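Local coordinates for zinc transport protein ZntB (Vibrio parahaemolyticus RIMD 2210633, PDB 3CK6) that probably imports zinc across the inner membrane as a zinc-proton symporter of the CorA family, its cytoplasmic domain forming a funnel-shaped homopentamer, at residues N31-C36 against G105-T110; N76-L81 against R99-Q104. The protein carries 1 engineered substitution. One frame throughout, in Å; residues are numbered along the deposited sequence.

Both interactions lie in the one mixed sheet of the cytoplasmic domain. After strands 7-12 and 19-20 comes strand 32-37, the first half of interaction 1. Helices 43-49 and 54-60 and strand 68-71 follow. Strands 77-83 and 96-103 then pair antiparallel in interaction 2, closing a short loop without helix. The chain turns directly into strand 106-111, which runs beside strand 32-37 in interaction 1. Interaction 1 thus closes the longer loop, and interaction 2 falls wholly within it. Strands 96-103 and 106-111 are neighbours, so the two contacts touch: Ile108 O lies 2.7 Å from Leu101 N, a probable hydrogen bond. With this pairing they span four adjacent strands, ordered 32-37, 106-111, 96-103, 77-83.

Interaction 1 (N31-C36 against G105-T110); sequences NHWYHC and GALIST
Asn31 starts the contact just ahead of the strand. Its backbone N donates a nearly straight bond of 2.7 Å to Gly105 O, reaching it from above the carbonyl plane. At His32 the parallel ladder begins: His32 O takes Leu107 N, nearly along the C=O axis. Trp33 has CG anti to the backbone N (chi1 175°), which turns the indole toward the other strand. Its CD1 edge meets Leu107 O at 3.2 Å, and NE1 donates to Ser109 OG at 2.9 Å, close to the ring plane. Tyr34 points to the other face of the sheet. Its N binds Leu107 O and its O receives Ser109 N, while ring atom CE2 touches Ala106 CB at 3.9 Å. The Tyr34 ring stacks on His10, and its OH bonds to Gln29 N. The backbone bonds make strands 32-37 and 106-111 the one parallel pair in an otherwise antiparallel sheet. On the Trp33 face, which packs against helix 116-126, His35 ND1 and Ser109 OG share a hydrogen bond of 2.7 Å. The Ser109 hydroxyl is therefore gripped by two rings, each at its edge, and this buried polar atom is satisfied. His35 CB sits over one face of the indole, toward its rim. Cys36 N donates to Ser109 O at 2.8 Å, and the pairing runs on to Arg111. Cys36 SG packs loosely near Ile108 CG2.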
loop_
_atom_site.group_PDB
_atom_site.type_symbol
_atom_site.label_atom_id
_atom_site.label_comp_id
_atom_site.label_asym_id
_atom_site.label_seq_id
_atom_site.Cartn_x
_atom_site.Cartn_y
_atom_site.Cartn_z
ATOM N N ASN E 31 -14.817 35.415 -14.804
ATOM C CA ASN E 31 -14.723 34.955 -16.197
ATOM C C ASN E 31 -13.507 35.473 -16.995
ATOM O O ASN E 31 -13.386 35.223 -18.186
ATOM C CB ASN E 31 -16.045 35.152 -16.956
ATOM C CG ASN E 31 -17.160 34.335 -16.358
ATOM O OD1 ASN E 31 -18.171 34.879 -15.911
ATOM N ND2 ASN E 31 -16.952 33.015 -16.282
ATOM N N HIS E 32 -12.597 36.171 -16.321
ATOM C CA HIS E 32 -11.360 36.614 -16.951
ATOM C C HIS E 32 -10.225 35.668 -16.598
ATOM O O HIS E 32 -10.211 35.054 -15.514
ATOM C CB HIS E 32 -10.986 38.033 -16.501
ATOM C CG HIS E 32 -11.848 39.124 -17.075
ATOM N ND1 HIS E 32 -13.224 39.038 -17.157
ATOM C CD2 HIS E 32 -11.524 40.344 -17.562
ATOM C CE1 HIS E 32 -13.703 40.150 -17.684
ATOM N NE2 HIS E 32 -12.690 40.955 -17.951
ATOM N N TRP E 33 -9.267 35.573 -17.526
ATOM C CA TRP E 33 -8.021 34.851 -17.315
ATOM C C TRP E 33 -6.860 35.847 -17.323
ATOM O O TRP E 33 -6.758 36.681 -18.222
ATOM C CB TRP E 33 -7.814 33.792 -18.395
ATOM C CG TRP E 33 -6.487 33.083 -18.329
ATOM C CD1 TRP E 33 -5.820 32.661 -17.196
ATOM C CD2 TRP E 33 -5.677 32.687 -19.443
ATOM N NE1 TRP E 33 -4.646 32.027 -17.556
ATOM C CE2 TRP E 33 -4.543 32.021 -18.922
ATOM C CE3 TRP E 33 -5.816 32.802 -20.842
ATOM C CZ2 TRP E 33 -3.521 31.503 -19.747
ATOM C CZ3 TRP E 33 -4.794 32.270 -21.670
ATOM C CH2 TRP E 33 -3.673 31.627 -21.113
ATOM N N TYR E 34 -6.031 35.773 -16.291
ATOM C CA TYR E 34 -4.850 36.603 -16.135
ATOM C C TYR E 34 -3.647 35.657 -16.105
ATOM O O TYR E 34 -3.527 34.827 -15.202
ATOM C CB TYR E 34 -4.927 37.400 -14.830
ATOM C CG TYR E 34 -6.205 38.209 -14.703
ATOM C CD1 TYR E 34 -6.256 39.540 -15.141
ATOM C CD2 TYR E 34 -7.372 37.637 -14.196
ATOM C CE1 TYR E 34 -7.435 40.284 -15.065
ATOM C CE2 TYR E 34 -8.555 38.376 -14.126
ATOM C CZ TYR E 34 -8.569 39.701 -14.547
ATOM O OH TYR E 34 -9.757 40.420 -14.486
ATOM N N HIS E 35 -2.768 35.762 -17.096
ATOM C CA HIS E 35 -1.548 34.963 -17.112
ATOM C C HIS E 35 -0.399 35.880 -16.700
ATOM O O HIS E 35 -0.222 36.941 -17.312
ATOM C CB HIS E 35 -1.305 34.412 -18.519
ATOM C CG HIS E 35 -0.224 33.387 -18.584
ATOM N ND1 HIS E 35 -0.203 32.283 -17.764
ATOM C CD2 HIS E 35 0.854 33.279 -19.398
ATOM C CE1 HIS E 35 0.858 31.548 -18.054
ATOM N NE2 HIS E 35 1.513 32.128 -19.043
ATOM N N CYS E 36 0.351 35.491 -15.663
ATOM C CA CYS E 36 1.319 36.394 -15.002
ATOM C C CYS E 36 2.723 35.813 -14.785
ATOM O O CYS E 36 2.895 34.599 -14.704
ATOM C CB CYS E 36 0.800 36.848 -13.640
ATOM S SG CYS E 36 -0.894 37.478 -13.690
ATOM N N GLY E 105 -14.045 33.820 -9.203
ATOM C CA GLY E 105 -14.560 33.508 -10.538
ATOM C C GLY E 105 -13.582 33.820 -11.676
ATOM O O GLY E 105 -13.936 33.699 -12.846
ATOM N N ALA E 106 -12.380 34.258 -11.326
ATOM C CA ALA E 106 -11.310 34.496 -12.304
ATOM C C ALA E 106 -10.246 33.422 -12.196
ATOM O O ALA E 106 -10.002 32.884 -11.113
ATOM C CB ALA E 106 -10.671 35.852 -12.070
ATOM N N LEU E 107 -9.581 33.159 -13.312
ATOM C CA LEU E 107 -8.466 32.234 -13.351
ATOM C C LEU E 107 -7.194 33.040 -13.464
ATOM O O LEU E 107 -7.028 33.769 -14.429
ATOM C CB LEU E 107 -8.595 31.339 -14.579
ATOM C CG LEU E 107 -8.521 29.811 -14.512
ATOM C CD1 LEU E 107 -7.399 29.288 -15.442
ATOM C CD2 LEU E 107 -8.456 29.229 -13.091
ATOM N N ILE E 108 -6.322 32.917 -12.474
ATOM C CA ILE E 108 -5.015 33.576 -12.466
ATOM C C ILE E 108 -3.958 32.474 -12.516
ATOM O O ILE E 108 -3.876 31.647 -11.606
ATOM C CB ILE E 108 -4.779 34.417 -11.185
ATOM C CG1 ILE E 108 -5.869 35.481 -10.978
ATOM C CG2 ILE E 108 -3.407 35.068 -11.203
ATOM C CD1 ILE E 108 -5.769 36.128 -9.573
ATOM N N SER E 109 -3.175 32.460 -13.588
ATOM C CA SER E 109 -2.079 31.515 -13.699
ATOM C C SER E 109 -0.753 32.253 -13.658
ATOM O O SER E 109 -0.642 33.383 -14.157
ATOM C CB SER E 109 -2.205 30.654 -14.964
ATOM O OG SER E 109 -2.168 31.447 -16.127
ATOM N N THR E 110 0.251 31.613 -13.048
ATOM C CA THR E 110 1.552 32.234 -12.843
ATOM C C THR E 110 2.628 31.289 -13.358
ATOM O O THR E 110 2.490 30.057 -13.259
ATOM C CB THR E 110 1.860 32.605 -11.356
ATOM O OG1 THR E 110 2.070 31.415 -10.571
ATOM C CG2 THR E 110 0.763 33.482 -10.729
#

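Interaction 2 (N76-L81 against R99-Q104); sequences NFMLIL and RILYFQ
Four backbone bonds form the centre of this antiparallel pair. Phe77 and Tyr102 exchange two, and Leu79 and Ile100 exchange two more, the shortest being Leu79 N to Ile100 O at 2.7 Å. Between them Met78 and Leu101 form a non-hydrogen-bonded pair, as do Ile80 and Arg99 beyond. Strands 77-83 and 96-103 are consecutive, a beta-hairpin with a long connection in the CorA-type cytoplasmic domain.

The closest side-chain packing is at Phe77. Its CG stands in the crowded position between the backbone N and the carbonyl carbon (chi1 66°), which brings the ring back over the partner strand. Tyr102 CB then sits over the centre of one ring face, 3.7 Å from the centroid of Phe77, as a CH-pi contact. The two rings meet obliquely, planes 43° apart, with Phe77 CE2 3.6 Å from Tyr102 CD2. On the other face of the sheet, selenomethionine Met78 bends at chi3 (-61°) and sets its CE against Leu101 CD1 at 3.8 Å. Ile80 and the aliphatic part of Arg99 lie side by side. At the strand end, Asn76 OD1 accepts Gln104 N at 2.9 Å from above the amide plane, and Asn76 ND2 approaches Phe103 CD1 obliquely.

Polar ends are held from outside: Tyr102 OH by Glu203, and Arg99 NH1 by Ala62 O and Leu60 O. The Phe77, Leu79 and Ile100 face packs against helices 134-161 and 173-199. The Met78 and Leu101 face meets helix 54-60. Strands 68-71 and 106-111 flank the pair, bonding to Met78 and Leu101 respectively.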
loop_
_atom_site.group_PDB
_atom_site.type_symbol
_atom_site.label_atom_id
_atom_site.label_comp_id
_atom_site.label_asym_id
_atom_site.label_seq_id
_atom_site.Cartn_x
_atom_site.Cartn_y
_atom_site.Cartn_z
ATOM N N ASN E 76 -13.314 29.160 -4.396
ATOM C CA ASN E 76 -11.919 29.382 -4.784
ATOM C C ASN E 76 -11.057 28.158 -4.554
ATOM O O ASN E 76 -11.351 27.307 -3.693
ATOM C CB ASN E 76 -11.301 30.579 -4.027
ATOM C CG ASN E 76 -12.171 31.837 -4.116
ATOM O OD1 ASN E 76 -12.827 32.072 -5.124
ATOM N ND2 ASN E 76 -12.185 32.629 -3.056
ATOM N N PHE E 77 -10.000 28.071 -5.340
ATOM C CA PHE E 77 -8.996 27.036 -5.113
ATOM C C PHE E 77 -7.660 27.431 -5.684
ATOM O O PHE E 77 -7.559 28.396 -6.466
ATOM C CB PHE E 77 -9.455 25.656 -5.654
ATOM C CG PHE E 77 -9.610 25.573 -7.158
ATOM C CD1 PHE E 77 -8.492 25.481 -8.001
ATOM C CD2 PHE E 77 -10.884 25.494 -7.726
ATOM C CE1 PHE E 77 -8.645 25.363 -9.411
ATOM C CE2 PHE E 77 -11.048 25.371 -9.126
ATOM C CZ PHE E 77 -9.947 25.309 -9.968
HETATM N N MSE E 78 -6.632 26.686 -5.279
HETATM C CA MSE E 78 -5.318 26.759 -5.932
HETATM C C MSE E 78 -5.009 25.415 -6.527
HETATM O O MSE E 78 -5.194 24.397 -5.865
HETATM C CB MSE E 78 -4.214 27.111 -4.937
HETATM C CG MSE E 78 -2.800 27.268 -5.572
HETATM SE SE MSE E 78 -1.498 27.796 -4.176
HETATM C CE MSE E 78 -2.272 29.413 -3.659
ATOM N N LEU E 79 -4.507 25.426 -7.758
ATOM C CA LEU E 79 -4.011 24.231 -8.424
ATOM C C LEU E 79 -2.587 24.458 -8.928
ATOM O O LEU E 79 -2.305 25.389 -9.691
ATOM C CB LEU E 79 -4.902 23.854 -9.614
ATOM C CG LEU E 79 -4.543 22.580 -10.370
ATOM C CD1 LEU E 79 -4.718 21.324 -9.492
ATOM C CD2 LEU E 79 -5.402 22.494 -11.625
ATOM N N ILE E 80 -1.699 23.581 -8.496
ATOM C CA ILE E 80 -0.310 23.646 -8.903
ATOM C C ILE E 80 0.026 22.448 -9.749
ATOM O O ILE E 80 -0.294 21.327 -9.363
ATOM C CB ILE E 80 0.622 23.749 -7.649
ATOM C CG1 ILE E 80 0.288 25.043 -6.890
ATOM C CG2 ILE E 80 2.115 23.652 -8.065
ATOM C CD1 ILE E 80 0.903 25.173 -5.481
ATOM N N LEU E 81 0.709 22.691 -10.879
ATOM C CA LEU E 81 1.066 21.670 -11.848
ATOM C C LEU E 81 2.484 21.861 -12.360
ATOM O O LEU E 81 3.073 22.924 -12.208
ATOM C CB LEU E 81 0.109 21.698 -13.054
ATOM C CG LEU E 81 -1.381 21.521 -12.731
ATOM C CD1 LEU E 81 -2.176 21.822 -13.982
ATOM C CD2 LEU E 81 -1.715 20.103 -12.186
ATOM N N ARG E 99 1.367 27.735 -11.432
ATOM C CA ARG E 99 0.564 27.837 -10.234
ATOM C C ARG E 99 -0.666 28.685 -10.518
ATOM O O ARG E 99 -0.588 29.836 -10.944
ATOM C CB ARG E 99 1.375 28.346 -9.077
ATOM C CG ARG E 99 2.724 27.596 -8.997
ATOM C CD ARG E 99 3.402 27.950 -7.793
ATOM N NE ARG E 99 4.772 27.460 -7.811
ATOM C CZ ARG E 99 5.729 27.958 -7.047
ATOM N NH1 ARG E 99 5.469 28.993 -6.251
ATOM N NH2 ARG E 99 6.961 27.458 -7.127
ATOM N N ILE E 100 -1.802 28.067 -10.284
ATOM C CA ILE E 100 -3.050 28.603 -10.749
ATOM C C ILE E 100 -3.984 28.836 -9.567
ATOM O O ILE E 100 -4.189 27.941 -8.738
ATOM C CB ILE E 100 -3.742 27.604 -11.735
ATOM C CG1 ILE E 100 -2.871 27.343 -12.966
ATOM C CG2 ILE E 100 -5.196 28.069 -12.074
ATOM C CD1 ILE E 100 -3.487 26.320 -13.879
ATOM N N LEU E 101 -4.567 30.030 -9.531
ATOM C CA LEU E 101 -5.576 30.393 -8.553
ATOM C C LEU E 101 -6.897 30.537 -9.270
ATOM O O LEU E 101 -6.971 31.221 -10.286
ATOM C CB LEU E 101 -5.189 31.750 -7.929
ATOM C CG LEU E 101 -5.619 32.199 -6.534
ATOM C CD1 LEU E 101 -5.100 31.260 -5.454
ATOM C CD2 LEU E 101 -5.107 33.627 -6.265
ATOM N N TYR E 102 -7.951 29.890 -8.769
ATOM C CA TYR E 102 -9.323 30.244 -9.184
ATOM C C TYR E 102 -9.915 31.032 -8.019
ATOM O O TYR E 102 -10.055 30.512 -6.924
ATOM C CB TYR E 102 -10.150 29.000 -9.514
ATOM C CG TYR E 102 -11.606 29.242 -9.949
ATOM C CD1 TYR E 102 -11.907 30.048 -11.054
ATOM C CD2 TYR E 102 -12.655 28.619 -9.297
ATOM C CE1 TYR E 102 -13.232 30.270 -11.463
ATOM C CE2 TYR E 102 -14.015 28.813 -9.717
ATOM C CZ TYR E 102 -14.275 29.639 -10.805
ATOM O OH TYR E 102 -15.561 29.859 -11.240
ATOM N N PHE E 103 -10.188 32.310 -8.262
ATOM C CA PHE E 103 -10.414 33.276 -7.205
ATOM C C PHE E 103 -11.464 34.278 -7.674
ATOM O O PHE E 103 -11.340 34.873 -8.744
ATOM C CB PHE E 103 -9.107 33.964 -6.782
ATOM C CG PHE E 103 -9.258 34.932 -5.618
ATOM C CD1 PHE E 103 -9.276 34.470 -4.293
ATOM C CD2 PHE E 103 -9.404 36.300 -5.846
ATOM C CE1 PHE E 103 -9.424 35.351 -3.218
ATOM C CE2 PHE E 103 -9.540 37.194 -4.778
ATOM C CZ PHE E 103 -9.550 36.715 -3.458
ATOM N N GLN E 104 -12.520 34.418 -6.876
ATOM C CA GLN E 104 -13.704 35.230 -7.229
ATOM C C GLN E 104 -14.118 35.053 -8.692
ATOM O O GLN E 104 -14.483 36.026 -9.354
ATOM C CB GLN E 104 -13.477 36.719 -6.936
ATOM C CG GLN E 104 -13.223 37.075 -5.477
ATOM C CD GLN E 104 -12.701 38.511 -5.281
ATOM O OE1 GLN E 104 -12.586 38.974 -4.154
ATOM N NE2 GLN E 104 -12.388 39.211 -6.377
#